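Local coordinates for E3 SUMO-protein ligase SIZ2 (Saccharomyces cerevisiae, PDB 6U75) that acts as a PIAS-family SUMO E3 ligase, promoting attachment of the modifier SUMO (Smt3) to target proteins, at residues A[49-54]-A[103-108]; A[183-188]-A[256-261]; A[194-199]-A[210-215]. All coordinates share one frame; numbering follows the deposited sequence.

Contact 1: residues A[49-54]-A[103-108]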
ATOM      1  N   SER A  49      -2.102 -17.986   3.267  1.00 40.31           N
ATOM      2  CA  SER A  49      -1.827 -16.633   2.806  1.00 37.03           C
ATOM      3  C   SER A  49      -1.943 -16.483   1.295  1.00 31.03           C
ATOM      4  O   SER A  49      -1.656 -15.400   0.776  1.00 37.36           O
ATOM      5  CB  SER A  49      -0.427 -16.201   3.252  1.00 38.21           C
ATOM      6  OG  SER A  49      -0.345 -16.120   4.664  1.00 62.39           O
ATOM      7  N   TYR A  50      -2.349 -17.529   0.581  1.00 24.97           N
ATOM      8  CA  TYR A  50      -2.486 -17.463  -0.867  1.00 33.06           C
ATOM      9  C   TYR A  50      -3.917 -17.096  -1.237  1.00 26.17           C
ATOM     10  O   TYR A  50      -4.869 -17.735  -0.780  1.00 35.41           O
ATOM     11  CB  TYR A  50      -2.100 -18.794  -1.517  1.00 33.88           C
ATOM     12  CG  TYR A  50      -0.617 -19.114  -1.479  1.00 33.01           C
ATOM     13  CD1 TYR A  50       0.296 -18.240  -0.899  1.00 40.58           C
ATOM     14  CD2 TYR A  50      -0.132 -20.291  -2.034  1.00 34.77           C
ATOM     15  CE1 TYR A  50       1.647 -18.535  -0.868  1.00 38.10           C
ATOM     16  CE2 TYR A  50       1.216 -20.591  -2.009  1.00 37.35           C
ATOM     17  CZ  TYR A  50       2.101 -19.710  -1.425  1.00 45.64           C
ATOM     18  OH  TYR A  50       3.445 -20.005  -1.397  1.00 40.71           O
ATOM     19  N   LYS A  51      -4.057 -16.067  -2.070  1.00 24.84           N
ATOM     20  CA  LYS A  51      -5.350 -15.599  -2.541  1.00 32.30           C
ATOM     21  C   LYS A  51      -5.291 -15.394  -4.049  1.00 26.64           C
ATOM     22  O   LYS A  51      -4.218 -15.233  -4.633  1.00 26.80           O
ATOM     23  CB  LYS A  51      -5.763 -14.284  -1.859  1.00 29.95           C
ATOM     24  CG  LYS A  51      -5.794 -14.332  -0.335  1.00 36.67           C
ATOM     25  CD  LYS A  51      -6.766 -15.379   0.185  1.00 44.59           C
ATOM     26  CE  LYS A  51      -7.196 -15.082   1.613  1.00 45.02           C
ATOM     27  NZ  LYS A  51      -8.337 -14.128   1.656  1.00 63.58           N
ATOM     28  N   LEU A  52      -6.462 -15.399  -4.680  1.00 25.93           N
ATOM     29  CA  LEU A  52      -6.585 -15.119  -6.107  1.00 26.02           C
ATOM     30  C   LEU A  52      -7.013 -13.666  -6.267  1.00 26.70           C
ATOM     31  O   LEU A  52      -8.141 -13.303  -5.919  1.00 32.42           O
ATOM     32  CB  LEU A  52      -7.582 -16.063  -6.773  1.00 26.98           C
ATOM     33  CG  LEU A  52      -7.806 -15.803  -8.265  1.00 32.80           C
ATOM     34  CD1 LEU A  52      -6.505 -15.956  -9.037  1.00 34.82           C
ATOM     35  CD2 LEU A  52      -8.875 -16.728  -8.828  1.00 29.59           C
ATOM     36  N   TYR A  53      -6.115 -12.839  -6.795  1.00 27.66           N
ATOM     37  CA  TYR A  53      -6.336 -11.406  -6.913  1.00 26.64           C
ATOM     38  C   TYR A  53      -6.484 -11.011  -8.375  1.00 26.30           C
ATOM     39  O   TYR A  53      -5.692 -11.432  -9.228  1.00 26.15           O
ATOM     40  CB  TYR A  53      -5.185 -10.621  -6.275  1.00 26.36           C
ATOM     41  CG  TYR A  53      -5.298 -10.429  -4.776  1.00 25.15           C
ATOM     42  CD1 TYR A  53      -6.257 -11.103  -4.030  1.00 27.26           C
ATOM     43  CD2 TYR A  53      -4.450  -9.554  -4.108  1.00 27.72           C
ATOM     44  CE1 TYR A  53      -6.360 -10.919  -2.663  1.00 36.82           C
ATOM     45  CE2 TYR A  53      -4.546  -9.366  -2.743  1.00 31.28           C
ATOM     46  CZ  TYR A  53      -5.502 -10.049  -2.026  1.00 28.26           C
ATOM     47  OH  TYR A  53      -5.600  -9.862  -0.667  1.00 28.35           O
ATOM     48  N   LEU A  54      -7.506 -10.204  -8.648  1.00 26.45           N
ATOM     49  CA  LEU A  54      -7.701  -9.572  -9.943  1.00 25.12           C
ATOM     50  C   LEU A  54      -6.974  -8.234  -9.968  1.00 26.42           C
ATOM     51  O   LEU A  54      -7.011  -7.476  -8.996  1.00 30.55           O
ATOM     52  CB  LEU A  54      -9.193  -9.366 -10.209  1.00 37.95           C
ATOM     53  CG  LEU A  54      -9.605  -8.680 -11.512  1.00 40.01           C
ATOM     54  CD1 LEU A  54      -9.472  -9.626 -12.692  1.00 44.43           C
ATOM     55  CD2 LEU A  54     -11.028  -8.159 -11.397  1.00 42.96           C
ATOM     56  N   PRO A 103      -6.181  -4.452  -5.654  1.00 33.03           N
ATOM     57  CA  PRO A 103      -6.750  -5.595  -6.372  1.00 31.91           C
ATOM     58  C   PRO A 103      -8.044  -6.063  -5.720  1.00 29.02           C
ATOM     59  O   PRO A 103      -8.389  -5.681  -4.601  1.00 42.53           O
ATOM     60  CB  PRO A 103      -5.654  -6.660  -6.269  1.00 36.53           C
ATOM     61  CG  PRO A 103      -4.922  -6.318  -5.018  1.00 31.29           C
ATOM     62  CD  PRO A 103      -4.970  -4.819  -4.900  1.00 36.62           C
ATOM     63  N   ALA A 104      -8.766  -6.907  -6.451  1.00 29.73           N
ATOM     64  CA  ALA A 104     -10.010  -7.502  -5.982  1.00 39.79           C
ATOM     65  C   ALA A 104      -9.762  -8.959  -5.619  1.00 36.54           C
ATOM     66  O   ALA A 104      -9.121  -9.691  -6.379  1.00 36.94           O
ATOM     67  CB  ALA A 104     -11.104  -7.397  -7.045  1.00 42.29           C
ATOM     68  N   ASN A 105     -10.273  -9.374  -4.463  1.00 33.80           N
ATOM     69  CA  ASN A 105     -10.084 -10.733  -3.967  1.00 30.94           C
ATOM     70  C   ASN A 105     -11.212 -11.612  -4.493  1.00 29.10           C
ATOM     71  O   ASN A 105     -12.370 -11.454  -4.095  1.00 43.34           O
ATOM     72  CB  ASN A 105     -10.044 -10.746  -2.441  1.00 34.09           C
ATOM     73  CG  ASN A 105      -9.802 -12.132  -1.876  1.00 36.88           C
ATOM     74  OD1 ASN A 105      -9.228 -12.995  -2.539  1.00 36.89           O
ATOM     75  ND2 ASN A 105     -10.240 -12.352  -0.642  1.00 45.53           N
ATOM     76  N   LEU A 106     -10.875 -12.541  -5.385  1.00 26.72           N
ATOM     77  CA  LEU A 106     -11.835 -13.477  -5.951  1.00 26.07           C
ATOM     78  C   LEU A 106     -11.867 -14.811  -5.215  1.00 37.37           C
ATOM     79  O   LEU A 106     -12.666 -15.682  -5.576  1.00 46.46           O
ATOM     80  CB  LEU A 106     -11.514 -13.728  -7.429  1.00 35.95           C
ATOM     81  CG  LEU A 106     -11.314 -12.499  -8.318  1.00 30.28           C
ATOM     82  CD1 LEU A 106     -10.835 -12.926  -9.695  1.00 26.94           C
ATOM     83  CD2 LEU A 106     -12.592 -11.683  -8.424  1.00 37.35           C
ATOM     84  N   THR A 107     -11.030 -14.987  -4.194  1.00 39.95           N
ATOM     85  CA  THR A 107     -10.871 -16.305  -3.579  1.00 37.52           C
ATOM     86  C   THR A 107     -12.175 -16.874  -3.035  1.00 41.69           C
ATOM     87  O   THR A 107     -12.504 -18.026  -3.369  1.00 36.81           O
ATOM     88  CB  THR A 107      -9.812 -16.226  -2.474  1.00 41.45           C
ATOM     89  OG1 THR A 107      -8.657 -15.533  -2.960  1.00 47.86           O
ATOM     90  CG2 THR A 107      -9.406 -17.624  -2.024  1.00 44.44           C
ATOM     91  N   PRO A 108     -12.950 -16.159  -2.213  1.00 51.96           N
ATOM     92  CA  PRO A 108     -14.111 -16.800  -1.570  1.00 51.07           C
ATOM     93  C   PRO A 108     -15.247 -17.127  -2.524  1.00 45.87           C
ATOM     94  O   PRO A 108     -16.080 -17.978  -2.192  1.00 44.63           O
ATOM     95  CB  PRO A 108     -14.546 -15.767  -0.523  1.00 42.49           C
ATOM     96  CG  PRO A 108     -14.094 -14.467  -1.073  1.00 46.07           C
ATOM     97  CD  PRO A 108     -12.817 -14.744  -1.819  1.00 49.00           C
TER
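The ring of Y53 sits between two residues of the opposite segment. N105 OD1 lies in the plane of the ring at its edge, 3.5 Å from CE1, with the amide plane turned 67° against the ring. P103 comes in obliquely on the other side of the ring, its CG 3.4 Å from Y53 CD2. The amide of N105 is itself held by T107. CG stands anti to the backbone N (chi1 -178°), and OD1 accepts T107 OG1 in the amide plane at 2.6 Å. The same OD1 takes T107 N from well above that plane, which closes an Asx turn. T107 OG1 in turn accepts from L52 N at 2.8 Å in a fairly straight bond, so a threonine hydroxyl continues the pairing where strand 104-105 has ended. Beside it the chain of K51 crosses T107 at about a right angle.

Backbone bonds hold the rest together. L54 and A104 form the hydrogen-bonded pair, L54 N reaching A104 O at 2.8 Å and A104 N returning to L54 O. Y53 and N105 are the non-hydrogen-bonded pair, and L106 N bonds to L52 O. On the face away from the tyrosine, L54 CB packs on L106 CD1 at 4.0 Å and on A104 CB. L80 and F82 of strand 79-82 continue this apolar layer under L54 and L106, while strand 130-139 pairs with the far edge of strand 50-58. This is a short antiparallel strand pairing of two bridges, finished by an Asx turn, at one edge of a sheet in the PINIT domain.

Contact 2: residues A[183-188]-A[256-261]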
ATOM      1  N   LEU A 183       8.871  18.976  18.889  1.00 69.55           N
ATOM      2  CA  LEU A 183       8.763  17.611  18.395  1.00 51.78           C
ATOM      3  C   LEU A 183       7.506  16.981  18.982  1.00 56.83           C
ATOM      4  O   LEU A 183       7.364  16.899  20.207  1.00 48.73           O
ATOM      5  CB  LEU A 183      10.001  16.798  18.777  1.00 49.82           C
ATOM      6  CG  LEU A 183       9.939  15.287  18.539  1.00 40.03           C
ATOM      7  CD1 LEU A 183       9.880  14.974  17.054  1.00 45.20           C
ATOM      8  CD2 LEU A 183      11.127  14.598  19.189  1.00 52.88           C
ATOM      9  N   SER A 184       6.599  16.544  18.115  1.00 54.26           N
ATOM     10  CA  SER A 184       5.379  15.886  18.554  1.00 40.24           C
ATOM     11  C   SER A 184       5.624  14.395  18.739  1.00 40.85           C
ATOM     12  O   SER A 184       6.266  13.750  17.905  1.00 50.70           O
ATOM     13  CB  SER A 184       4.251  16.105  17.543  1.00 53.95           C
ATOM     14  OG  SER A 184       3.122  15.312  17.866  1.00 49.11           O
ATOM     15  N   LEU A 185       5.118  13.856  19.845  1.00 39.08           N
ATOM     16  CA  LEU A 185       5.128  12.420  20.080  1.00 39.65           C
ATOM     17  C   LEU A 185       3.875  11.740  19.548  1.00 48.44           C
ATOM     18  O   LEU A 185       3.707  10.533  19.754  1.00 41.70           O
ATOM     19  CB  LEU A 185       5.273  12.127  21.576  1.00 40.89           C
ATOM     20  CG  LEU A 185       6.511  12.703  22.266  1.00 53.92           C
ATOM     21  CD1 LEU A 185       6.608  12.189  23.695  1.00 44.33           C
ATOM     22  CD2 LEU A 185       7.775  12.373  21.487  1.00 53.32           C
ATOM     23  N   GLN A 186       3.001  12.480  18.872  1.00 45.00           N
ATOM     24  CA  GLN A 186       1.751  11.953  18.350  1.00 41.67           C
ATOM     25  C   GLN A 186       1.898  11.607  16.875  1.00 34.63           C
ATOM     26  O   GLN A 186       2.704  12.200  16.152  1.00 33.39           O
ATOM     27  CB  GLN A 186       0.618  12.965  18.533  1.00 39.64           C
ATOM     28  CG  GLN A 186       0.476  13.484  19.952  1.00 47.60           C
ATOM     29  CD  GLN A 186       0.259  12.372  20.958  1.00 46.75           C
ATOM     30  OE1 GLN A 186       1.201  11.904  21.596  1.00 43.78           O
ATOM     31  NE2 GLN A 186      -0.989  11.944  21.107  1.00 48.08           N
ATOM     32  N   CYS A 187       1.111  10.638  16.439  1.00 35.54           N
ATOM     33  CA  CYS A 187       1.103  10.223  15.041  1.00 30.02           C
ATOM     34  C   CYS A 187       0.153  11.109  14.242  1.00 37.17           C
ATOM     35  O   CYS A 187      -0.966  11.374  14.699  1.00 36.39           O
ATOM     36  CB  CYS A 187       0.675   8.769  14.919  1.00 35.11           C
ATOM     37  SG  CYS A 187       0.584   8.159  13.229  1.00 36.88           S
ATOM     38  N   PRO A 188       0.547  11.596  13.064  1.00 31.34           N
ATOM     39  CA  PRO A 188      -0.396  12.400  12.271  1.00 32.53           C
ATOM     40  C   PRO A 188      -1.615  11.617  11.823  1.00 38.49           C
ATOM     41  O   PRO A 188      -2.697  12.198  11.670  1.00 54.09           O
ATOM     42  CB  PRO A 188       0.446  12.858  11.069  1.00 36.24           C
ATOM     43  CG  PRO A 188       1.862  12.626  11.457  1.00 49.83           C
ATOM     44  CD  PRO A 188       1.850  11.464  12.393  1.00 35.76           C
ATOM     45  N   GLU A 256       2.414  15.083  24.987  1.00 40.48           N
ATOM     46  CA  GLU A 256       2.120  15.058  23.560  1.00 45.07           C
ATOM     47  C   GLU A 256       3.157  15.784  22.720  1.00 51.60           C
ATOM     48  O   GLU A 256       3.341  15.434  21.552  1.00 57.78           O
ATOM     49  CB  GLU A 256       0.748  15.686  23.285  1.00 50.01           C
ATOM     50  CG  GLU A 256      -0.384  15.124  24.128  1.00 57.75           C
ATOM     51  CD  GLU A 256      -1.727  15.739  23.779  1.00 54.93           C
ATOM     52  OE1 GLU A 256      -2.525  15.081  23.078  1.00 47.19           O
ATOM     53  OE2 GLU A 256      -1.978  16.889  24.196  1.00 69.84           O
ATOM     54  N   GLN A 257       3.830  16.785  23.282  1.00 54.26           N
ATOM     55  CA  GLN A 257       4.862  17.544  22.592  1.00 51.27           C
ATOM     56  C   GLN A 257       6.110  17.594  23.461  1.00 52.82           C
ATOM     57  O   GLN A 257       6.087  17.242  24.643  1.00 55.93           O
ATOM     58  CB  GLN A 257       4.393  18.968  22.262  1.00 60.02           C
ATOM     59  CG  GLN A 257       3.295  19.041  21.216  1.00 65.70           C
ATOM     60  CD  GLN A 257       3.032  20.461  20.751  1.00 80.15           C
ATOM     61  OE1 GLN A 257       3.277  21.422  21.481  1.00 69.91           O
ATOM     62  NE2 GLN A 257       2.537  20.599  19.526  1.00 73.74           N
ATOM     63  N   VAL A 258       7.212  18.039  22.859  1.00 56.33           N
ATOM     64  CA  VAL A 258       8.480  18.174  23.564  1.00 56.03           C
ATOM     65  C   VAL A 258       9.274  19.298  22.912  1.00 65.12           C
ATOM     66  O   VAL A 258       9.193  19.518  21.700  1.00 55.74           O
ATOM     67  CB  VAL A 258       9.274  16.846  23.559  1.00 55.02           C
ATOM     68  CG1 VAL A 258      10.687  17.071  24.033  1.00 58.22           C
ATOM     69  CG2 VAL A 258       8.585  15.806  24.436  1.00 55.73           C
ATOM     70  N   GLU A 259      10.037  20.020  23.728  1.00 69.83           N
ATOM     71  CA  GLU A 259      10.853  21.137  23.275  1.00 66.57           C
ATOM     72  C   GLU A 259      12.279  20.658  23.044  1.00 61.97           C
ATOM     73  O   GLU A 259      12.859  19.991  23.907  1.00 57.75           O
ATOM     74  CB  GLU A 259      10.836  22.268  24.304  1.00 71.39           C
ATOM     75  CG  GLU A 259      11.353  23.595  23.781  1.00 82.02           C
ATOM     76  CD  GLU A 259      11.551  24.618  24.882  1.00 90.71           C
ATOM     77  OE1 GLU A 259      12.634  25.240  24.929  1.00 79.68           O
ATOM     78  OE2 GLU A 259      10.628  24.793  25.706  1.00 91.26           O
ATOM     79  N   ILE A 260      12.839  21.009  21.887  1.00 54.79           N
ATOM     80  CA  ILE A 260      14.168  20.585  21.468  1.00 73.12           C
ATOM     81  C   ILE A 260      14.999  21.832  21.208  1.00 77.44           C
ATOM     82  O   ILE A 260      14.529  22.770  20.551  1.00 80.56           O
ATOM     83  CB  ILE A 260      14.108  19.704  20.206  1.00 72.91           C
ATOM     84  CG1 ILE A 260      13.372  18.392  20.491  1.00 65.33           C
ATOM     85  CG2 ILE A 260      15.510  19.439  19.671  1.00 63.82           C
ATOM     86  CD1 ILE A 260      14.237  17.326  21.113  1.00 64.86           C
ATOM     87  N   SER A 261      16.227  21.838  21.713  1.00 71.11           N
ATOM     88  CA  SER A 261      17.168  22.929  21.521  1.00 71.60           C
ATOM     89  C   SER A 261      18.320  22.462  20.633  1.00 76.68           C
ATOM     90  O   SER A 261      18.373  21.310  20.194  1.00 76.40           O
ATOM     91  CB  SER A 261      17.677  23.439  22.871  1.00 74.82           C
ATOM     92  OG  SER A 261      18.235  22.385  23.638  1.00 76.90           O
TER
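L183 and V258 face each other as an antiparallel hydrogen-bonded pair. L183 N gives a bond of 2.9 Å to V258 O; the return bond from V258 N to L183 O is bent to 125° and weak. Two residues on, L185 N reaches E256 O at 2.9 Å. Between these bonds S184 and Q257 make the non-hydrogen-bonded pair.

The apolar side chains gather on the face of L183 and V258. L183 CB meets I260 CG1 at 4.1 Å, and L185 CD1 comes obliquely against V258 CG2 at 4.2 Å. In L185, CG lies anti to the carbonyl carbon (chi1 -58°), which carries its branch to the valine. Past L185, Q186 CG comes within 4.0 Å of E256 CB as the two chains cross at a slant.

A second shell sets these groups. S184 OG accepts from Q186 N at 3.0 Å, an ST turn that bends the chain away as strand 181-184 ends. Helix 242-249 lies against the leucines, I247 touching L183 and L185 and I248 touching L185, while its F243 reaches I260. W266 of strand 266-268 packs on V258 and I260, and that strand pairs with the other edge of strand 257-260. The side chain of L183 is about 12 Å from the bound zinc and about 8 Å from that of its ligand H205; no residue of the two segments is a zinc ligand. The contact pairs two strands of a small three-stranded antiparallel sheet that packs on helix 242-249, with strand 181-184 at one edge, in the SP-RING region of the ligase.

Contact 3: residues A[194-199]-A[210-215]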
ATOM      1  N   MET A 194       2.636   7.707  19.424  1.00 26.29           N
ATOM      2  CA  MET A 194       3.298   6.761  18.539  1.00 27.44           C
ATOM      3  C   MET A 194       3.876   5.600  19.334  1.00 28.17           C
ATOM      4  O   MET A 194       4.408   5.778  20.433  1.00 34.08           O
ATOM      5  CB  MET A 194       4.413   7.455  17.756  1.00 34.11           C
ATOM      6  CG  MET A 194       3.924   8.315  16.608  1.00 43.49           C
ATOM      7  SD  MET A 194       5.271   9.094  15.701  1.00 38.27           S
ATOM      8  CE  MET A 194       5.896  10.229  16.936  1.00 29.00           C
ATOM      9  N   LYS A 195       3.766   4.401  18.766  1.00 27.53           N
ATOM     10  CA  LYS A 195       4.426   3.222  19.309  1.00 31.35           C
ATOM     11  C   LYS A 195       5.654   2.816  18.509  1.00 26.88           C
ATOM     12  O   LYS A 195       6.622   2.314  19.092  1.00 40.68           O
ATOM     13  CB  LYS A 195       3.448   2.042  19.367  1.00 27.12           C
ATOM     14  CG  LYS A 195       2.331   2.223  20.388  1.00 34.20           C
ATOM     15  CD  LYS A 195       1.936   0.906  21.047  1.00 38.67           C
ATOM     16  CE  LYS A 195       0.941   0.122  20.209  1.00 51.79           C
ATOM     17  NZ  LYS A 195      -0.428   0.709  20.284  1.00 43.52           N
ATOM     18  N   TYR A 196       5.644   3.037  17.196  1.00 26.16           N
ATOM     19  CA  TYR A 196       6.750   2.678  16.310  1.00 26.47           C
ATOM     20  C   TYR A 196       7.111   3.893  15.462  1.00 25.77           C
ATOM     21  O   TYR A 196       6.812   3.945  14.264  1.00 23.43           O
ATOM     22  CB  TYR A 196       6.376   1.486  15.428  1.00 27.35           C
ATOM     23  CG  TYR A 196       5.630   0.392  16.159  1.00 34.11           C
ATOM     24  CD1 TYR A 196       6.300  -0.499  16.989  1.00 31.28           C
ATOM     25  CD2 TYR A 196       4.257   0.243  16.013  1.00 28.46           C
ATOM     26  CE1 TYR A 196       5.623  -1.503  17.655  1.00 24.87           C
ATOM     27  CE2 TYR A 196       3.572  -0.759  16.675  1.00 30.47           C
ATOM     28  CZ  TYR A 196       4.260  -1.628  17.495  1.00 31.62           C
ATOM     29  OH  TYR A 196       3.585  -2.628  18.156  1.00 32.41           O
ATOM     30  N   PRO A 197       7.761   4.894  16.057  1.00 26.87           N
ATOM     31  CA  PRO A 197       8.073   6.124  15.310  1.00 31.43           C
ATOM     32  C   PRO A 197       9.072   5.840  14.199  1.00 26.73           C
ATOM     33  O   PRO A 197      10.211   5.449  14.457  1.00 42.38           O
ATOM     34  CB  PRO A 197       8.658   7.051  16.380  1.00 34.52           C
ATOM     35  CG  PRO A 197       9.195   6.132  17.421  1.00 39.11           C
ATOM     36  CD  PRO A 197       8.284   4.937  17.434  1.00 32.42           C
ATOM     37  N   ALA A 198       8.639   6.048  12.957  1.00 26.52           N
ATOM     38  CA  ALA A 198       9.429   5.693  11.789  1.00 41.26           C
ATOM     39  C   ALA A 198       9.433   6.837  10.787  1.00 37.43           C
ATOM     40  O   ALA A 198       8.629   7.769  10.861  1.00 25.94           O
ATOM     41  CB  ALA A 198       8.893   4.422  11.115  1.00 35.25           C
ATOM     42  N   LYS A 199      10.365   6.742   9.840  1.00 40.30           N
ATOM     43  CA  LYS A 199      10.465   7.677   8.727  1.00 40.00           C
ATOM     44  C   LYS A 199      11.469   7.120   7.725  1.00 36.28           C
ATOM     45  O   LYS A 199      11.712   5.908   7.703  1.00 38.06           O
ATOM     46  CB  LYS A 199      10.873   9.070   9.214  1.00 37.33           C
ATOM     47  CG  LYS A 199      12.266   9.152   9.816  1.00 42.91           C
ATOM     48  CD  LYS A 199      12.597  10.572  10.244  1.00 50.05           C
ATOM     49  CE  LYS A 199      14.072  10.721  10.584  1.00 49.58           C
ATOM     50  NZ  LYS A 199      14.415  12.111  10.990  1.00 55.04           N
ATOM     51  N   ASP A 210       3.696   6.740  13.107  1.00 35.73           N
ATOM     52  CA  ASP A 210       3.607   5.345  13.518  1.00 30.14           C
ATOM     53  C   ASP A 210       3.655   4.441  12.294  1.00 27.31           C
ATOM     54  O   ASP A 210       2.824   4.560  11.387  1.00 30.11           O
ATOM     55  CB  ASP A 210       2.327   5.103  14.311  1.00 26.18           C
ATOM     56  CG  ASP A 210       2.343   3.775  15.045  1.00 27.70           C
ATOM     57  OD1 ASP A 210       2.962   3.702  16.126  1.00 25.53           O
ATOM     58  OD2 ASP A 210       1.745   2.804  14.537  1.00 24.88           O
ATOM     59  N   ALA A 211       4.633   3.534  12.268  1.00 28.63           N
ATOM     60  CA  ALA A 211       4.793   2.652  11.119  1.00 25.99           C
ATOM     61  C   ALA A 211       3.561   1.783  10.911  1.00 23.30           C
ATOM     62  O   ALA A 211       3.134   1.558   9.772  1.00 23.95           O
ATOM     63  CB  ALA A 211       6.036   1.780  11.300  1.00 29.97           C
ATOM     64  N   LEU A 212       2.973   1.283  11.999  1.00 33.02           N
ATOM     65  CA  LEU A 212       1.834   0.383  11.867  1.00 30.24           C
ATOM     66  C   LEU A 212       0.622   1.109  11.298  1.00 28.59           C
ATOM     67  O   LEU A 212      -0.065   0.585  10.415  1.00 30.49           O
ATOM     68  CB  LEU A 212       1.502  -0.245  13.221  1.00 26.15           C
ATOM     69  CG  LEU A 212       0.409  -1.315  13.209  1.00 25.10           C
ATOM     70  CD1 LEU A 212       0.758  -2.428  12.236  1.00 30.75           C
ATOM     71  CD2 LEU A 212       0.194  -1.874  14.605  1.00 27.33           C
ATOM     72  N   TRP A 213       0.349   2.323  11.780  1.00 22.99           N
ATOM     73  CA  TRP A 213      -0.768   3.085  11.236  1.00 25.25           C
ATOM     74  C   TRP A 213      -0.511   3.509   9.797  1.00 32.48           C
ATOM     75  O   TRP A 213      -1.447   3.558   8.991  1.00 27.54           O
ATOM     76  CB  TRP A 213      -1.047   4.303  12.112  1.00 33.92           C
ATOM     77  CG  TRP A 213      -1.883   3.976  13.305  1.00 28.12           C
ATOM     78  CD1 TRP A 213      -1.449   3.755  14.580  1.00 25.98           C
ATOM     79  CD2 TRP A 213      -3.306   3.823  13.333  1.00 28.01           C
ATOM     80  NE1 TRP A 213      -2.516   3.480  15.401  1.00 27.02           N
ATOM     81  CE2 TRP A 213      -3.668   3.516  14.660  1.00 36.71           C
ATOM     82  CE3 TRP A 213      -4.310   3.921  12.366  1.00 34.31           C
ATOM     83  CZ2 TRP A 213      -4.989   3.305  15.042  1.00 32.43           C
ATOM     84  CZ3 TRP A 213      -5.621   3.712  12.747  1.00 39.83           C
ATOM     85  CH2 TRP A 213      -5.950   3.408  14.074  1.00 26.74           C
ATOM     86  N   PHE A 214       0.742   3.808   9.450  1.00 32.35           N
ATOM     87  CA  PHE A 214       1.065   4.112   8.060  1.00 24.35           C
ATOM     88  C   PHE A 214       0.784   2.911   7.165  1.00 27.82           C
ATOM     89  O   PHE A 214       0.171   3.046   6.100  1.00 35.97           O
ATOM     90  CB  PHE A 214       2.527   4.540   7.944  1.00 25.92           C
ATOM     91  CG  PHE A 214       2.975   4.783   6.531  1.00 30.30           C
ATOM     92  CD1 PHE A 214       2.673   5.971   5.887  1.00 44.87           C
ATOM     93  CD2 PHE A 214       3.701   3.823   5.847  1.00 33.62           C
ATOM     94  CE1 PHE A 214       3.086   6.196   4.588  1.00 30.90           C
ATOM     95  CE2 PHE A 214       4.117   4.043   4.547  1.00 32.49           C
ATOM     96  CZ  PHE A 214       3.808   5.231   3.918  1.00 40.22           C
ATOM     97  N   LEU A 215       1.228   1.723   7.582  1.00 33.57           N
ATOM     98  CA  LEU A 215       0.971   0.522   6.792  1.00 28.82           C
ATOM     99  C   LEU A 215      -0.518   0.210   6.718  1.00 32.39           C
ATOM    100  O   LEU A 215      -0.994  -0.308   5.701  1.00 25.96           O
ATOM    101  CB  LEU A 215       1.731  -0.667   7.381  1.00 27.83           C
ATOM    102  CG  LEU A 215       3.256  -0.608   7.273  1.00 27.97           C
ATOM    103  CD1 LEU A 215       3.890  -1.708   8.106  1.00 30.15           C
ATOM    104  CD2 LEU A 215       3.698  -0.715   5.822  1.00 30.42           C
TER
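D210 reaches across to the backbone of K195 and Y196 with a single carboxylate oxygen. Its OD1 accepts K195 N at 2.8 Å, nearly along the C-O bond, and Y196 N at 3.0 Å from above the carboxylate plane. OD2 takes W213 N on its anti lone pair, 3.1 Å away, so D210 is the N-cap of helix 211-218. CG anti to the backbone N (chi1 -166°) puts the carboxylate between the turn and the helix start, where three N-H groups grip it; they and the helix end would probably favour its charged form. An alanine here would probably leave the amides of K195, Y196 and W213 without their acceptor and set the turn before strand 197-199 free to shift against the helix.

D210 also bridges to P197 as a non-hydrogen-bonded antiparallel pair. This joins strand 209-210 to strand 197-199, part of the small sheet of the SP-RING, a RING-like zinc finger, where the chain passes straight from strand into helix 211-218. Zinc is bound elsewhere in the domain, by C203, H205, C226 and C229.

A211 follows, its N bonded to Y196 O at 3.0 Å and its CB against A198 CB at 3.9 Å. L146 of helix 142-150 touches both A211 and Y196. L212 lies alongside the tyrosine, pointing the same way, with CB 4.0 Å from Y196 CD2. On one face of that ring, toward the rim, sits K195 CB. The indole of W213 turns an edge to D210 CG.

In the fold
From the N terminus, contact 1 comes first: it brings strand 50-58 together with strand 104-105 across 48 intervening residues, wholly within the PINIT part. It closes before either of the others opens. Contact 2 starts at strand 181-184 and closes near the C terminus, at strand 257-260; contact 3 falls within that span. Both lie in the SP-RING part, contact 2 bringing its two ends together and contact 3 tying the 194-199 turn and inner strand to helix 211-218. Contacts 2 and 3 touch, through L185 O to M194 N, a probable hydrogen bond, and packing of C187 on D210. The centres of contacts 1 and 2 lie about 41 Å apart, on opposite sides of the chain's centre.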